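Local structure of 4-amino-4-deoxy-L-arabinose transferase or related glycosyltransferases of PMT family (Cupriavidus metallidurans, 5EZM) at residues R52-A63 and A154-M162; F133-A144 and G357-L367. The protein probably transfers 4-amino-4-deoxy-L-arabinose from a polyprenyl-phosphate carrier to lipid A, as a zinc-binding membrane glycosyltransferase of the GT-C fold. All coordinates share one frame; numbering follows the deposited sequence.

Interaction 1: R52-A63 and A154-M162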
loop_
_atom_site.group_PDB
_atom_site.type_symbol
_atom_site.label_atom_id
_atom_site.label_comp_id
_atom_site.label_asym_id
_atom_site.label_seq_id
_atom_site.Cartn_x
_atom_site.Cartn_y
_atom_site.Cartn_z
ATOM N N ARG A 52 -13.933 -0.638 -5.757
ATOM C CA ARG A 52 -13.529 -2.026 -5.606
ATOM C C ARG A 52 -13.848 -2.485 -4.192
ATOM O O ARG A 52 -13.725 -1.709 -3.240
ATOM C CB ARG A 52 -12.032 -2.220 -5.881
ATOM C CG ARG A 52 -11.555 -1.731 -7.238
ATOM C CD ARG A 52 -10.061 -1.974 -7.415
ATOM N NE ARG A 52 -9.261 -1.287 -6.405
ATOM C CZ ARG A 52 -8.731 -1.875 -5.335
ATOM N NH1 ARG A 52 -8.910 -3.174 -5.130
ATOM N NH2 ARG A 52 -8.019 -1.166 -4.467
ATOM N N HIS A 53 -14.263 -3.740 -4.059
ATOM C CA HIS A 53 -14.372 -4.327 -2.735
ATOM C C HIS A 53 -12.982 -4.591 -2.169
ATOM O O HIS A 53 -11.989 -4.656 -2.898
ATOM C CB HIS A 53 -15.185 -5.618 -2.781
ATOM C CG HIS A 53 -16.643 -5.400 -3.030
ATOM N ND1 HIS A 53 -17.204 -5.482 -4.287
ATOM C CD2 HIS A 53 -17.655 -5.091 -2.187
ATOM C CE1 HIS A 53 -18.500 -5.239 -4.205
ATOM N NE2 HIS A 53 -18.799 -4.996 -2.941
ATOM N N LEU A 54 -12.919 -4.741 -0.848
ATOM C CA LEU A 54 -11.636 -4.878 -0.169
ATOM C C LEU A 54 -10.975 -6.202 -0.530
ATOM O O LEU A 54 -11.610 -7.261 -0.492
ATOM C CB LEU A 54 -11.818 -4.772 1.343
ATOM C CG LEU A 54 -12.308 -3.423 1.870
ATOM C CD1 LEU A 54 -12.366 -3.440 3.384
ATOM C CD2 LEU A 54 -11.415 -2.296 1.377
ATOM N N VAL A 55 -9.694 -6.136 -0.876
ATOM C CA VAL A 55 -8.929 -7.293 -1.320
ATOM C C VAL A 55 -8.071 -7.766 -0.152
ATOM O O VAL A 55 -7.165 -7.055 0.297
ATOM C CB VAL A 55 -8.073 -6.959 -2.549
ATOM C CG1 VAL A 55 -7.102 -8.093 -2.857
ATOM C CG2 VAL A 55 -8.968 -6.669 -3.748
ATOM N N GLY A 56 -8.352 -8.967 0.344
ATOM C CA GLY A 56 -7.558 -9.549 1.411
ATOM C C GLY A 56 -6.208 -10.042 0.926
ATOM O O GLY A 56 -6.027 -10.279 -0.267
ATOM N N PRO A 57 -5.250 -10.208 1.847
ATOM C CA PRO A 57 -5.405 -9.951 3.284
ATOM C C PRO A 57 -5.235 -8.491 3.702
ATOM O O PRO A 57 -5.923 -8.058 4.623
ATOM C CB PRO A 57 -4.297 -10.806 3.903
ATOM C CG PRO A 57 -3.252 -10.875 2.852
ATOM C CD PRO A 57 -3.981 -10.892 1.542
ATOM N N ASP A 58 -4.354 -7.754 3.021
ATOM C CA ASP A 58 -3.894 -6.460 3.526
ATOM C C ASP A 58 -5.043 -5.468 3.690
ATOM O O ASP A 58 -5.289 -4.964 4.793
ATOM C CB ASP A 58 -2.821 -5.896 2.598
ATOM C CG ASP A 58 -1.547 -6.713 2.625
ATOM O OD1 ASP A 58 -1.214 -7.248 3.703
ATOM O OD2 ASP A 58 -0.884 -6.822 1.571
ATOM N N GLU A 59 -5.744 -5.158 2.595
ATOM C CA GLU A 59 -6.816 -4.165 2.650
ATOM C C GLU A 59 -7.838 -4.517 3.721
ATOM O O GLU A 59 -8.227 -3.668 4.537
ATOM C CB GLU A 59 -7.502 -4.048 1.289
ATOM C CG GLU A 59 -6.640 -3.470 0.193
ATOM C CD GLU A 59 -7.470 -2.927 -0.947
ATOM O OE1 GLU A 59 -8.309 -3.683 -1.486
ATOM O OE2 GLU A 59 -7.297 -1.738 -1.291
ATOM N N GLY A 60 -8.285 -5.774 3.729
ATOM C CA GLY A 60 -9.237 -6.201 4.738
ATOM C C GLY A 60 -8.663 -6.157 6.140
ATOM O O GLY A 60 -9.327 -5.707 7.074
ATOM N N ARG A 61 -7.416 -6.615 6.305
ATOM C CA ARG A 61 -6.810 -6.660 7.633
ATOM C C ARG A 61 -6.712 -5.270 8.247
ATOM O O ARG A 61 -7.112 -5.056 9.398
ATOM C CB ARG A 61 -5.424 -7.308 7.576
ATOM C CG ARG A 61 -4.587 -7.023 8.823
ATOM C CD ARG A 61 -3.273 -7.791 8.853
ATOM N NE ARG A 61 -2.548 -7.697 7.591
ATOM C CZ ARG A 61 -2.135 -8.749 6.893
ATOM N NH1 ARG A 61 -2.358 -9.975 7.342
ATOM N NH2 ARG A 61 -1.488 -8.573 5.750
ATOM N N TYR A 62 -6.175 -4.308 7.498
ATOM C CA TYR A 62 -6.006 -2.978 8.070
ATOM C C TYR A 62 -7.336 -2.245 8.184
ATOM O O TYR A 62 -7.544 -1.487 9.143
ATOM C CB TYR A 62 -4.989 -2.190 7.245
ATOM C CG TYR A 62 -3.640 -2.871 7.233
ATOM C CD1 TYR A 62 -3.044 -3.285 8.419
ATOM C CD2 TYR A 62 -2.985 -3.144 6.041
ATOM C CE1 TYR A 62 -1.823 -3.927 8.421
ATOM C CE2 TYR A 62 -1.757 -3.789 6.032
ATOM C CZ TYR A 62 -1.182 -4.178 7.226
ATOM O OH TYR A 62 0.037 -4.817 7.227
ATOM N N ALA A 63 -8.260 -2.477 7.244
ATOM C CA ALA A 63 -9.578 -1.862 7.364
ATOM C C ALA A 63 -10.304 -2.363 8.605
ATOM O O ALA A 63 -10.993 -1.593 9.287
ATOM C CB ALA A 63 -10.407 -2.133 6.112
ATOM N N ALA A 154 -0.291 1.369 -5.758
ATOM C CA ALA A 154 -0.036 1.283 -4.324
ATOM C C ALA A 154 -0.731 2.408 -3.568
ATOM O O ALA A 154 -1.140 2.225 -2.417
ATOM C CB ALA A 154 1.469 1.298 -4.053
ATOM N N ALA A 155 -0.890 3.570 -4.205
ATOM C CA ALA A 155 -1.598 4.679 -3.581
ATOM C C ALA A 155 -3.093 4.419 -3.459
ATOM O O ALA A 155 -3.754 5.074 -2.647
ATOM C CB ALA A 155 -1.362 5.963 -4.371
ATOM N N HIS A 156 -3.641 3.487 -4.244
ATOM C CA HIS A 156 -5.059 3.157 -4.179
ATOM C C HIS A 156 -5.316 1.767 -3.606
ATOM O O HIS A 156 -6.421 1.234 -3.757
ATOM C CB HIS A 156 -5.694 3.282 -5.562
ATOM C CG HIS A 156 -5.880 4.694 -6.007
ATOM N ND1 HIS A 156 -4.823 5.555 -6.205
ATOM C CD2 HIS A 156 -7.000 5.404 -6.278
ATOM C CE1 HIS A 156 -5.282 6.733 -6.588
ATOM N NE2 HIS A 156 -6.600 6.667 -6.641
ATOM N N PHE A 157 -4.326 1.173 -2.944
ATOM C CA PHE A 157 -4.441 -0.174 -2.399
ATOM C C PHE A 157 -4.096 -0.124 -0.920
ATOM O O PHE A 157 -2.964 0.208 -0.558
ATOM C CB PHE A 157 -3.519 -1.142 -3.144
ATOM C CG PHE A 157 -3.742 -2.579 -2.791
ATOM C CD1 PHE A 157 -4.760 -3.300 -3.391
ATOM C CD2 PHE A 157 -2.933 -3.212 -1.860
ATOM C CE1 PHE A 157 -4.971 -4.625 -3.067
ATOM C CE2 PHE A 157 -3.136 -4.537 -1.535
ATOM C CZ PHE A 157 -4.158 -5.245 -2.139
ATOM N N ASN A 158 -5.066 -0.460 -0.071
ATOM C CA ASN A 158 -4.924 -0.255 1.367
ATOM C C ASN A 158 -3.870 -1.171 1.977
ATOM O O ASN A 158 -4.173 -2.294 2.391
ATOM C CB ASN A 158 -6.268 -0.455 2.074
ATOM C CG ASN A 158 -6.202 -0.122 3.549
ATOM O OD1 ASN A 158 -5.315 0.607 3.994
ATOM N ND2 ASN A 158 -7.145 -0.652 4.317
ATOM N N THR A 159 -2.634 -0.685 2.045
ATOM C CA THR A 159 -1.539 -1.403 2.678
ATOM C C THR A 159 -0.621 -0.383 3.334
ATOM O O THR A 159 -0.622 0.796 2.976
ATOM C CB THR A 159 -0.765 -2.263 1.669
ATOM O OG1 THR A 159 0.191 -3.071 2.362
ATOM C CG2 THR A 159 -0.034 -1.382 0.668
ATOM N N LEU A 160 0.166 -0.846 4.307
ATOM C CA LEU A 160 1.043 0.065 5.039
ATOM C C LEU A 160 2.194 0.583 4.187
ATOM O O LEU A 160 2.766 1.631 4.512
ATOM C CB LEU A 160 1.601 -0.623 6.285
ATOM C CG LEU A 160 0.845 -0.397 7.594
ATOM C CD1 LEU A 160 -0.631 -0.693 7.424
ATOM C CD2 LEU A 160 1.439 -1.256 8.692
ATOM N N ASP A 161 2.528 -0.115 3.101
ATOM C CA ASP A 161 3.717 0.228 2.329
ATOM C C ASP A 161 3.607 1.605 1.684
ATOM O O ASP A 161 4.616 2.309 1.559
ATOM C CB ASP A 161 3.971 -0.846 1.271
ATOM C CG ASP A 161 4.204 -2.216 1.883
ATOM O OD1 ASP A 161 4.949 -2.300 2.883
ATOM O OD2 ASP A 161 3.633 -3.205 1.374
ATOM N N MET A 162 2.405 2.014 1.275
ATOM C CA MET A 162 2.262 3.332 0.664
ATOM C C MET A 162 2.274 4.441 1.712
ATOM O O MET A 162 2.799 5.531 1.456
ATOM C CB MET A 162 0.986 3.391 -0.178
ATOM C CG MET A 162 0.635 4.788 -0.700
ATOM S SD MET A 162 1.979 5.662 -1.552
ATOM C CE MET A 162 2.348 4.514 -2.870
#

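Interaction 2: F133-A144 and G357-L367. With MPG ([(Z)-octadec-9-enyl] (2R)-2,3-bis(oxidanyl)propanoate), chain J.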
loop_
_atom_site.group_PDB
_atom_site.type_symbol
_atom_site.label_atom_id
_atom_site.label_comp_id
_atom_site.label_asym_id
_atom_site.label_seq_id
_atom_site.Cartn_x
_atom_site.Cartn_y
_atom_site.Cartn_z
ATOM N N PHE A 133 15.800 21.968 -8.824
ATOM C CA PHE A 133 15.916 21.891 -10.273
ATOM C C PHE A 133 14.941 22.777 -11.035
ATOM O O PHE A 133 15.052 22.864 -12.263
ATOM C CB PHE A 133 15.745 20.437 -10.737
ATOM C CG PHE A 133 16.642 19.469 -10.023
ATOM C CD1 PHE A 133 18.009 19.484 -10.241
ATOM C CD2 PHE A 133 16.120 18.545 -9.134
ATOM C CE1 PHE A 133 18.839 18.594 -9.589
ATOM C CE2 PHE A 133 16.945 17.650 -8.480
ATOM C CZ PHE A 133 18.307 17.676 -8.706
ATOM N N GLY A 134 14.001 23.426 -10.367
ATOM C CA GLY A 134 13.154 24.412 -11.009
ATOM C C GLY A 134 11.745 23.898 -11.247
ATOM O O GLY A 134 11.408 22.746 -10.967
ATOM N N ALA A 135 10.926 24.794 -11.800
ATOM C CA ALA A 135 9.502 24.512 -11.950
ATOM C C ALA A 135 9.249 23.419 -12.985
ATOM O O ALA A 135 8.462 22.496 -12.743
ATOM C CB ALA A 135 8.755 25.795 -12.321
ATOM N N ARG A 136 9.901 23.507 -14.147
ATOM C CA ARG A 136 9.646 22.541 -15.213
ATOM C C ARG A 136 9.993 21.124 -14.763
ATOM O O ARG A 136 9.193 20.190 -14.924
ATOM C CB ARG A 136 10.435 22.930 -16.466
ATOM C CG ARG A 136 9.951 22.273 -17.754
ATOM C CD ARG A 136 10.739 22.771 -18.961
ATOM N NE ARG A 136 11.151 21.670 -19.834
ATOM C CZ ARG A 136 10.550 21.345 -20.976
ATOM N NH1 ARG A 136 9.503 22.044 -21.405
ATOM N NH2 ARG A 136 10.998 20.323 -21.694
ATOM N N ALA A 137 11.179 20.952 -14.173
ATOM C CA ALA A 137 11.573 19.644 -13.661
ATOM C C ALA A 137 10.596 19.151 -12.601
ATOM O O ALA A 137 10.290 17.955 -12.538
ATOM C CB ALA A 137 12.991 19.706 -13.097
ATOM N N ALA A 138 10.095 20.060 -11.759
ATOM C CA ALA A 138 9.117 19.668 -10.748
ATOM C C ALA A 138 7.841 19.149 -11.394
ATOM O O ALA A 138 7.276 18.141 -10.951
ATOM C CB ALA A 138 8.808 20.846 -9.827
ATOM N N ALA A 139 7.371 19.830 -12.443
ATOM C CA ALA A 139 6.216 19.338 -13.186
ATOM C C ALA A 139 6.482 17.939 -13.725
ATOM O O ALA A 139 5.642 17.038 -13.595
ATOM C CB ALA A 139 5.866 20.298 -14.321
ATOM N N PHE A 140 7.666 17.728 -14.304
ATOM C CA PHE A 140 8.001 16.391 -14.779
ATOM C C PHE A 140 8.024 15.373 -13.640
ATOM O O PHE A 140 7.715 14.197 -13.859
ATOM C CB PHE A 140 9.340 16.417 -15.516
ATOM C CG PHE A 140 9.258 17.025 -16.881
ATOM C CD1 PHE A 140 8.408 16.492 -17.835
ATOM C CD2 PHE A 140 10.023 18.126 -17.213
ATOM C CE1 PHE A 140 8.323 17.048 -19.097
ATOM C CE2 PHE A 140 9.944 18.688 -18.474
ATOM C CZ PHE A 140 9.093 18.148 -19.417
ATOM N N THR A 141 8.370 15.802 -12.423
ATOM C CA THR A 141 8.363 14.879 -11.292
ATOM C C THR A 141 6.938 14.502 -10.903
ATOM O O THR A 141 6.645 13.323 -10.659
ATOM C CB THR A 141 9.112 15.496 -10.107
ATOM O OG1 THR A 141 10.523 15.350 -10.304
ATOM C CG2 THR A 141 8.723 14.826 -8.801
ATOM N N GLY A 142 6.038 15.488 -10.848
ATOM C CA GLY A 142 4.644 15.182 -10.567
ATOM C C GLY A 142 4.038 14.253 -11.602
ATOM O O GLY A 142 3.376 13.268 -11.262
ATOM N N LEU A 143 4.266 14.550 -12.884
ATOM C CA LEU A 143 3.785 13.669 -13.946
ATOM C C LEU A 143 4.390 12.276 -13.820
ATOM O O LEU A 143 3.692 11.268 -13.990
ATOM C CB LEU A 143 4.114 14.272 -15.309
ATOM C CG LEU A 143 3.548 15.672 -15.532
ATOM C CD1 LEU A 143 4.136 16.299 -16.779
ATOM C CD2 LEU A 143 2.038 15.606 -15.622
ATOM N N ALA A 144 5.687 12.206 -13.515
ATOM C CA ALA A 144 6.359 10.921 -13.364
ATOM C C ALA A 144 5.698 10.076 -12.283
ATOM O O ALA A 144 5.324 8.921 -12.523
ATOM C CB ALA A 144 7.837 11.142 -13.048
ATOM N N GLY A 357 11.085 9.367 -9.069
ATOM C CA GLY A 357 10.338 10.495 -9.602
ATOM C C GLY A 357 11.199 11.729 -9.767
ATOM O O GLY A 357 11.284 12.304 -10.858
ATOM N N ILE A 358 11.893 12.124 -8.693
ATOM C CA ILE A 358 12.804 13.264 -8.770
ATOM C C ILE A 358 13.759 13.086 -9.940
ATOM O O ILE A 358 13.881 13.962 -10.805
ATOM C CB ILE A 358 13.566 13.437 -7.445
ATOM C CG1 ILE A 358 12.589 13.666 -6.292
ATOM C CG2 ILE A 358 14.567 14.584 -7.548
ATOM C CD1 ILE A 358 13.274 13.879 -4.960
ATOM N N LEU A 359 14.420 11.926 -10.004
ATOM C CA LEU A 359 15.338 11.668 -11.106
ATOM C C LEU A 359 14.623 11.801 -12.443
ATOM O O LEU A 359 15.097 12.501 -13.347
ATOM C CB LEU A 359 15.969 10.283 -10.957
ATOM C CG LEU A 359 16.917 10.124 -9.767
ATOM C CD1 LEU A 359 17.629 8.776 -9.808
ATOM C CD2 LEU A 359 17.922 11.265 -9.736
ATOM N N ALA A 360 13.450 11.174 -12.566
ATOM C CA ALA A 360 12.675 11.313 -13.793
ATOM C C ALA A 360 12.463 12.783 -14.120
ATOM O O ALA A 360 12.705 13.226 -15.252
ATOM C CB ALA A 360 11.340 10.582 -13.656
ATOM N N GLY A 361 12.083 13.567 -13.104
ATOM C CA GLY A 361 11.836 14.982 -13.316
ATOM C C GLY A 361 13.000 15.695 -13.970
ATOM O O GLY A 361 12.805 16.560 -14.828
ATOM N N VAL A 362 14.229 15.334 -13.598
ATOM C CA VAL A 362 15.352 16.021 -14.221
ATOM C C VAL A 362 15.665 15.406 -15.578
ATOM O O VAL A 362 15.988 16.123 -16.533
ATOM C CB VAL A 362 16.580 16.044 -13.287
ATOM C CG1 VAL A 362 16.182 16.552 -11.915
ATOM C CG2 VAL A 362 17.232 14.686 -13.176
ATOM N N ALA A 363 15.523 14.083 -15.710
ATOM C CA ALA A 363 15.841 13.447 -16.983
ATOM C C ALA A 363 14.923 13.965 -18.080
ATOM O O ALA A 363 15.386 14.484 -19.105
ATOM C CB ALA A 363 15.745 11.928 -16.857
ATOM N N LEU A 364 13.608 13.870 -17.857
ATOM C CA LEU A 364 12.651 14.445 -18.794
ATOM C C LEU A 364 12.930 15.920 -19.035
ATOM O O LEU A 364 12.674 16.431 -20.133
ATOM C CB LEU A 364 11.225 14.248 -18.272
ATOM C CG LEU A 364 10.795 12.803 -17.994
ATOM C CD1 LEU A 364 9.459 12.746 -17.262
ATOM C CD2 LEU A 364 10.728 12.005 -19.286
ATOM N N ASP A 365 13.483 16.616 -18.037
ATOM C CA ASP A 365 13.731 18.043 -18.194
ATOM C C ASP A 365 14.805 18.334 -19.232
ATOM O O ASP A 365 14.821 19.433 -19.795
ATOM C CB ASP A 365 14.124 18.660 -16.854
ATOM C CG ASP A 365 14.160 20.170 -16.901
ATOM O OD1 ASP A 365 13.396 20.753 -17.701
ATOM O OD2 ASP A 365 14.951 20.771 -16.142
ATOM N N ARG A 366 15.690 17.378 -19.512
ATOM C CA ARG A 366 16.765 17.579 -20.472
ATOM C C ARG A 366 16.445 17.015 -21.850
ATOM O O ARG A 366 17.276 17.124 -22.757
ATOM C CB ARG A 366 18.059 16.956 -19.943
ATOM C CG ARG A 366 18.503 17.517 -18.604
ATOM C CD ARG A 366 19.691 16.749 -18.047
ATOM N NE ARG A 366 20.140 17.288 -16.765
ATOM C CZ ARG A 366 21.067 16.721 -15.998
ATOM N NH1 ARG A 366 21.647 15.589 -16.382
ATOM N NH2 ARG A 366 21.413 17.283 -14.848
ATOM N N LEU A 367 15.265 16.430 -22.034
ATOM C CA LEU A 367 14.925 15.780 -23.292
ATOM C C LEU A 367 14.505 16.790 -24.350
ATOM O O LEU A 367 13.739 17.720 -24.077
ATOM C CB LEU A 367 13.802 14.766 -23.081
ATOM C CG LEU A 367 14.119 13.583 -22.168
ATOM C CD1 LEU A 367 12.933 12.633 -22.105
ATOM C CD2 LEU A 367 15.371 12.863 -22.644
HETATM C C2 MPG J . 3.669 21.389 -4.209
HETATM C C3 MPG J . 4.790 22.072 -4.983
HETATM C C4 MPG J . 4.402 22.348 -6.426
HETATM C C5 MPG J . 5.563 22.935 -7.245
HETATM C C6 MPG J . 5.165 23.200 -8.706
HETATM C C7 MPG J . 6.357 23.638 -9.581
HETATM C C8 MPG J . 5.944 23.866 -11.055
#

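Interaction 1: R52-A63 and A154-M162
L160 CD1 stands over the centre of the Y62 ring in a CH-pi contact, 3.4 Å from the centroid, while the backbone O of N158 meets the edge of that ring. The F157 ring takes E59 CG over one face at 3.8 Å from the centroid, and the E59 carboxylate beyond stacks on the ring with the two planes 6° apart. At the R52 guanidinium, H156 O lies at the edge, near the plane, and accepts from NH2 at 3.0 Å. In GT-C enzymes the first loop outside the membrane commonly carries an acidic motif, with which the D58-E59 pair is consistent; this contact ties that loop and the start of helix 58-72 to the turn between helices 149-155 and 160-178.

E59 is gripped at both oxygens. Its OE2 uses the anti lone pair for N158 N, at 2.8 Å and nearly straight (171°), and also takes a salt bridge from R111 and a weak, long one from R52 NH2. OE1 uses its own anti lone pair for V55 N at 2.9 Å, so the carboxylate is fixed in rotation and held flat over F157. V55 CB also approaches F157, reaching CE1 at 3.9 Å. N158 has CG anti to its backbone N (chi1 -174°), which carries the amide toward helix 58-72; OD1 is weakly bonded to H92 NE2, and ND2 donates a weak bond to E59 O at 3.2 Å.

Interaction 2: F133-A144 and G357-L367
The F140 ring takes L364 CB over one face, 3.9 Å from its centroid and offset toward the rim, and holds R136 NE at its edge. Within the same helix, F140 CE2 stands over a face of the R136 guanidinium, toward its rim. That guanidinium points its own edge at D365, where NE forms a salt bridge to OD1 at 3.2 Å, in the guanidinium plane, with the carboxylate turned 41° from it. R136 CG lies anti to the backbone N (chi1 -162°), and a bend further out, at chi3, brings NE round to the acid. At the other end of the contact F133 offers a ring face to V362 CG1, 3.5 Å from the centroid, and I358 CG2 touches F133 CE2 from an oblique direction.

Between these groups the axes of helix segments 135-144 and 357-365 approach to 7.1 Å, their N-to-C directions 126° apart. The second carries a GxxxG motif, G357 and G361, familiar in packed membrane helices. T141 and G361 bring their CA atoms to 4.0 Å; a CB on G361 would collide with T141 OG1 and A137 O. T141 OG1 donates to G357 O at 3.2 Å from above the carbonyl plane, and that oxygen also accepts G361 N. Replacing F140 with an alanine would probably leave L364 CB facing a gap and the R136 guanidinium without the ring that helps fix its rotation. The chemistry implies a close joint of small residues whose buried hydroxyl is satisfied by a backbone carbonyl, with the R136-D365 pair at the less buried end.

In the fold
One segment of each contact lies on neighbouring helices: 135-147, which packs in interaction 2, is followed by 149-155, which runs into the turn of interaction 1. Their centres lie 30 Å apart and their nearest atoms about 11 Å, without touching. Interaction 1 is close to the zinc site, with the Y62 side chain about 7 Å from that of E87 and about 8 Å from that of H270. The F157 side chain is about 4 Å from a bound MPG. Interaction 2 sits away from the zinc site; A135 O and A138 CB meet a different lipid, at MPG C8 and C7, and the I358 side chain is about 10 Å from the bound decaprenyl-phosphate.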